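Long-range contact in transcriptional regulator, LacI family (Corynebacterium glutamicum, PDB 3H5T), which activates transcription of the inositol phosphate synthase gene in an inositol-dependent manner and regulates other genes probably needed for inositol-derived cell wall components and mycothiol: residues G240-W248 against V258-L269. Numbering follows the deposited sequence.
Sequences GTVPIMECW and VAKELLETHPDL
P243 leans the CB-CG edge of its ring over one face of the imidazole of H266, a pair just outside the ends of a strand and a helix that give a worked example of how alternate side chains meet a helix packed on a sheet. CB of P243 stands offset toward the rim, 3.7 Å from the centroid of the H266 ring, a CH-pi contact. H266 ND1 makes a weak hydrogen bond to the O of L262, in the last turn of the helix, which lies at the ring edge in its plane. CG of P243 also reaches CD1 of L269 (4.2 Å), a residue of the type I turn that follows the helix. I244 turns the other way, onto V225 and M229 of helix 221-235.

M245 is the centre of the contact. With CG anti to the carbonyl carbon (chi1 -67°) and a bend at chi2, its chain passes beside L262, whose CD1 lies 3.8 Å from M245 CG. It then runs along the helix surface, crossing E261 at about a right angle, with M245 SD 3.5 Å from E261 OE2. The terminal CE comes near the edge of the H266 ring. Nearby, the O of E261 accepts from both N and OG1 of T265, which approach from opposite faces of its carbonyl plane.

E246 leaves the backbone on the side away from the helix, and its OE1 forms a salt bridge with R212, while its backbone O meets CG2 of V258 at 3.4 Å. The C247 side chain turns to the helix again, CB resting 4.1 Å from V258 CB.

The axes of strand 244-247 and helix segment 258-265 run nearly antiparallel (160°), 8.6 Å apart at their closest. Helix 252-265 then leads to strand 271-274, parallel to 244-247 with 192-197 between them: a beta-alpha-beta crossover in the Rossmann-like, periplasmic-binding-protein fold of LacI-family regulators.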
# COMPACT_ATOMS: atom_id res chain seq x y z
N GLY A 240 -11.01 4.77 -27.17
CA GLY A 240 -11.40 6.17 -27.20
C GLY A 240 -12.76 6.46 -26.59
O GLY A 240 -13.06 7.61 -26.29
N THR A 241 -13.57 5.42 -26.41
CA THR A 241 -14.91 5.59 -25.83
C THR A 241 -14.94 5.49 -24.30
O THR A 241 -15.94 5.85 -23.67
CB THR A 241 -15.88 4.52 -26.37
OG1 THR A 241 -15.47 3.23 -25.92
CG2 THR A 241 -15.91 4.54 -27.89
N VAL A 242 -13.86 4.99 -23.71
CA VAL A 242 -13.79 4.83 -22.27
C VAL A 242 -13.15 6.02 -21.56
O VAL A 242 -11.93 6.19 -21.56
CB VAL A 242 -12.98 3.56 -21.89
CG1 VAL A 242 -13.01 3.36 -20.38
CG2 VAL A 242 -13.56 2.34 -22.60
N PRO A 243 -13.98 6.87 -20.94
CA PRO A 243 -13.48 8.06 -20.23
C PRO A 243 -12.59 7.70 -19.04
O PRO A 243 -12.84 6.72 -18.34
CB PRO A 243 -14.77 8.76 -19.82
CG PRO A 243 -15.70 7.62 -19.58
CD PRO A 243 -15.43 6.71 -20.75
N ILE A 244 -11.56 8.51 -18.81
CA ILE A 244 -10.62 8.29 -17.72
C ILE A 244 -10.37 9.56 -16.93
O ILE A 244 -9.78 10.51 -17.44
CB ILE A 244 -9.27 7.77 -18.28
CG1 ILE A 244 -9.47 6.41 -18.96
CG2 ILE A 244 -8.24 7.66 -17.15
CD1 ILE A 244 -8.26 5.91 -19.70
N MET A 245 -10.81 9.59 -15.67
CA MET A 245 -10.58 10.77 -14.84
C MET A 245 -9.62 10.47 -13.68
O MET A 245 -9.49 9.33 -13.25
CB MET A 245 -11.91 11.31 -14.30
CG MET A 245 -12.81 11.89 -15.40
SD MET A 245 -13.82 13.25 -14.85
CE MET A 245 -14.53 13.74 -16.41
N GLU A 246 -8.97 11.52 -13.20
CA GLU A 246 -7.99 11.38 -12.12
C GLU A 246 -8.06 12.49 -11.08
O GLU A 246 -8.61 13.56 -11.33
CB GLU A 246 -6.58 11.34 -12.73
CG GLU A 246 -5.56 12.30 -12.13
CD GLU A 246 -4.22 12.30 -12.87
OE1 GLU A 246 -4.23 12.29 -14.12
OE2 GLU A 246 -3.17 12.31 -12.21
N CYS A 247 -7.53 12.20 -9.89
CA CYS A 247 -7.45 13.19 -8.83
C CYS A 247 -5.99 13.16 -8.38
O CYS A 247 -5.50 12.16 -7.84
CB CYS A 247 -8.42 12.89 -7.68
SG CYS A 247 -8.35 11.29 -6.87
N TRP A 248 -5.29 14.25 -8.64
CA TRP A 248 -3.88 14.35 -8.30
C TRP A 248 -3.61 14.06 -6.82
O TRP A 248 -2.64 13.38 -6.48
CB TRP A 248 -3.37 15.74 -8.66
CG TRP A 248 -1.91 15.79 -8.91
CD1 TRP A 248 -1.26 15.28 -9.99
CD2 TRP A 248 -0.92 16.39 -8.08
NE1 TRP A 248 0.09 15.53 -9.88
CE2 TRP A 248 0.32 16.21 -8.71
CE3 TRP A 248 -0.97 17.07 -6.85
CZ2 TRP A 248 1.52 16.69 -8.17
CZ3 TRP A 248 0.23 17.54 -6.30
CH2 TRP A 248 1.45 17.34 -6.97
N VAL A 258 -13.88 13.81 -7.95
CA VAL A 258 -13.56 13.15 -9.21
C VAL A 258 -14.63 12.12 -9.60
O VAL A 258 -14.83 11.85 -10.79
CB VAL A 258 -12.17 12.47 -9.17
CG1 VAL A 258 -12.23 11.13 -8.43
CG2 VAL A 258 -11.65 12.27 -10.58
N ALA A 259 -15.31 11.55 -8.61
CA ALA A 259 -16.36 10.56 -8.90
C ALA A 259 -17.62 11.28 -9.38
O ALA A 259 -18.30 10.82 -10.30
CB ALA A 259 -16.66 9.74 -7.66
N LYS A 260 -17.93 12.41 -8.76
CA LYS A 260 -19.09 13.18 -9.15
C LYS A 260 -18.94 13.67 -10.59
O LYS A 260 -19.84 13.50 -11.41
CB LYS A 260 -19.27 14.38 -8.21
CG LYS A 260 -20.29 15.41 -8.69
CD LYS A 260 -20.33 16.63 -7.77
CE LYS A 260 -20.77 16.27 -6.37
NZ LYS A 260 -20.93 17.46 -5.49
N GLU A 261 -17.79 14.24 -10.91
CA GLU A 261 -17.54 14.77 -12.25
C GLU A 261 -17.69 13.73 -13.36
O GLU A 261 -18.29 14.00 -14.40
CB GLU A 261 -16.14 15.39 -12.33
CG GLU A 261 -16.03 16.46 -13.39
CD GLU A 261 -14.61 16.78 -13.76
OE1 GLU A 261 -13.80 17.08 -12.85
OE2 GLU A 261 -14.30 16.73 -14.96
N LEU A 262 -17.14 12.54 -13.14
CA LEU A 262 -17.20 11.47 -14.13
C LEU A 262 -18.61 10.95 -14.40
O LEU A 262 -19.00 10.74 -15.55
CB LEU A 262 -16.32 10.29 -13.67
CG LEU A 262 -16.32 9.05 -14.56
CD1 LEU A 262 -15.54 9.35 -15.83
CD2 LEU A 262 -15.70 7.89 -13.83
N LEU A 263 -19.37 10.74 -13.33
CA LEU A 263 -20.73 10.22 -13.44
C LEU A 263 -21.71 11.31 -13.85
O LEU A 263 -22.76 11.03 -14.42
CB LEU A 263 -21.16 9.62 -12.10
CG LEU A 263 -20.28 8.46 -11.63
CD1 LEU A 263 -20.75 7.96 -10.28
CD2 LEU A 263 -20.30 7.34 -12.67
N GLU A 264 -21.34 12.55 -13.56
CA GLU A 264 -22.16 13.71 -13.89
C GLU A 264 -21.91 14.05 -15.37
O GLU A 264 -22.81 14.51 -16.07
CB GLU A 264 -21.76 14.89 -13.00
CG GLU A 264 -22.91 15.67 -12.42
CD GLU A 264 -22.47 16.59 -11.29
OE1 GLU A 264 -21.48 17.33 -11.47
OE2 GLU A 264 -23.12 16.56 -10.22
N THR A 265 -20.69 13.79 -15.82
CA THR A 265 -20.29 14.05 -17.20
C THR A 265 -20.71 12.94 -18.16
O THR A 265 -21.07 13.20 -19.32
CB THR A 265 -18.76 14.25 -17.28
OG1 THR A 265 -18.40 15.39 -16.49
CG2 THR A 265 -18.32 14.48 -18.72
N HIS A 266 -20.65 11.70 -17.69
CA HIS A 266 -21.05 10.55 -18.51
C HIS A 266 -22.13 9.77 -17.74
O HIS A 266 -21.84 8.73 -17.14
CB HIS A 266 -19.84 9.65 -18.79
CG HIS A 266 -18.68 10.37 -19.42
ND1 HIS A 266 -17.78 11.12 -18.70
CD2 HIS A 266 -18.27 10.44 -20.71
CE1 HIS A 266 -16.87 11.63 -19.51
NE2 HIS A 266 -17.15 11.24 -20.74
N PRO A 267 -23.37 10.27 -17.74
CA PRO A 267 -24.51 9.65 -17.05
C PRO A 267 -24.93 8.29 -17.61
O PRO A 267 -25.68 7.55 -16.97
CB PRO A 267 -25.62 10.69 -17.18
CG PRO A 267 -24.87 11.99 -17.34
CD PRO A 267 -23.77 11.58 -18.29
N ASP A 268 -24.45 7.98 -18.80
CA ASP A 268 -24.77 6.73 -19.46
C ASP A 268 -23.94 5.53 -18.99
O ASP A 268 -24.28 4.39 -19.28
CB ASP A 268 -24.62 6.91 -20.97
CG ASP A 268 -23.29 7.53 -21.34
OD1 ASP A 268 -23.02 8.68 -20.92
OD2 ASP A 268 -22.50 6.87 -22.06
N LEU A 269 -22.85 5.80 -18.26
CA LEU A 269 -21.98 4.72 -17.78
C LEU A 269 -22.71 3.73 -16.88
O LEU A 269 -23.51 4.11 -16.02
CB LEU A 269 -20.77 5.29 -17.03
CG LEU A 269 -19.70 6.07 -17.80
CD1 LEU A 269 -18.67 6.61 -16.83
CD2 LEU A 269 -19.03 5.18 -18.84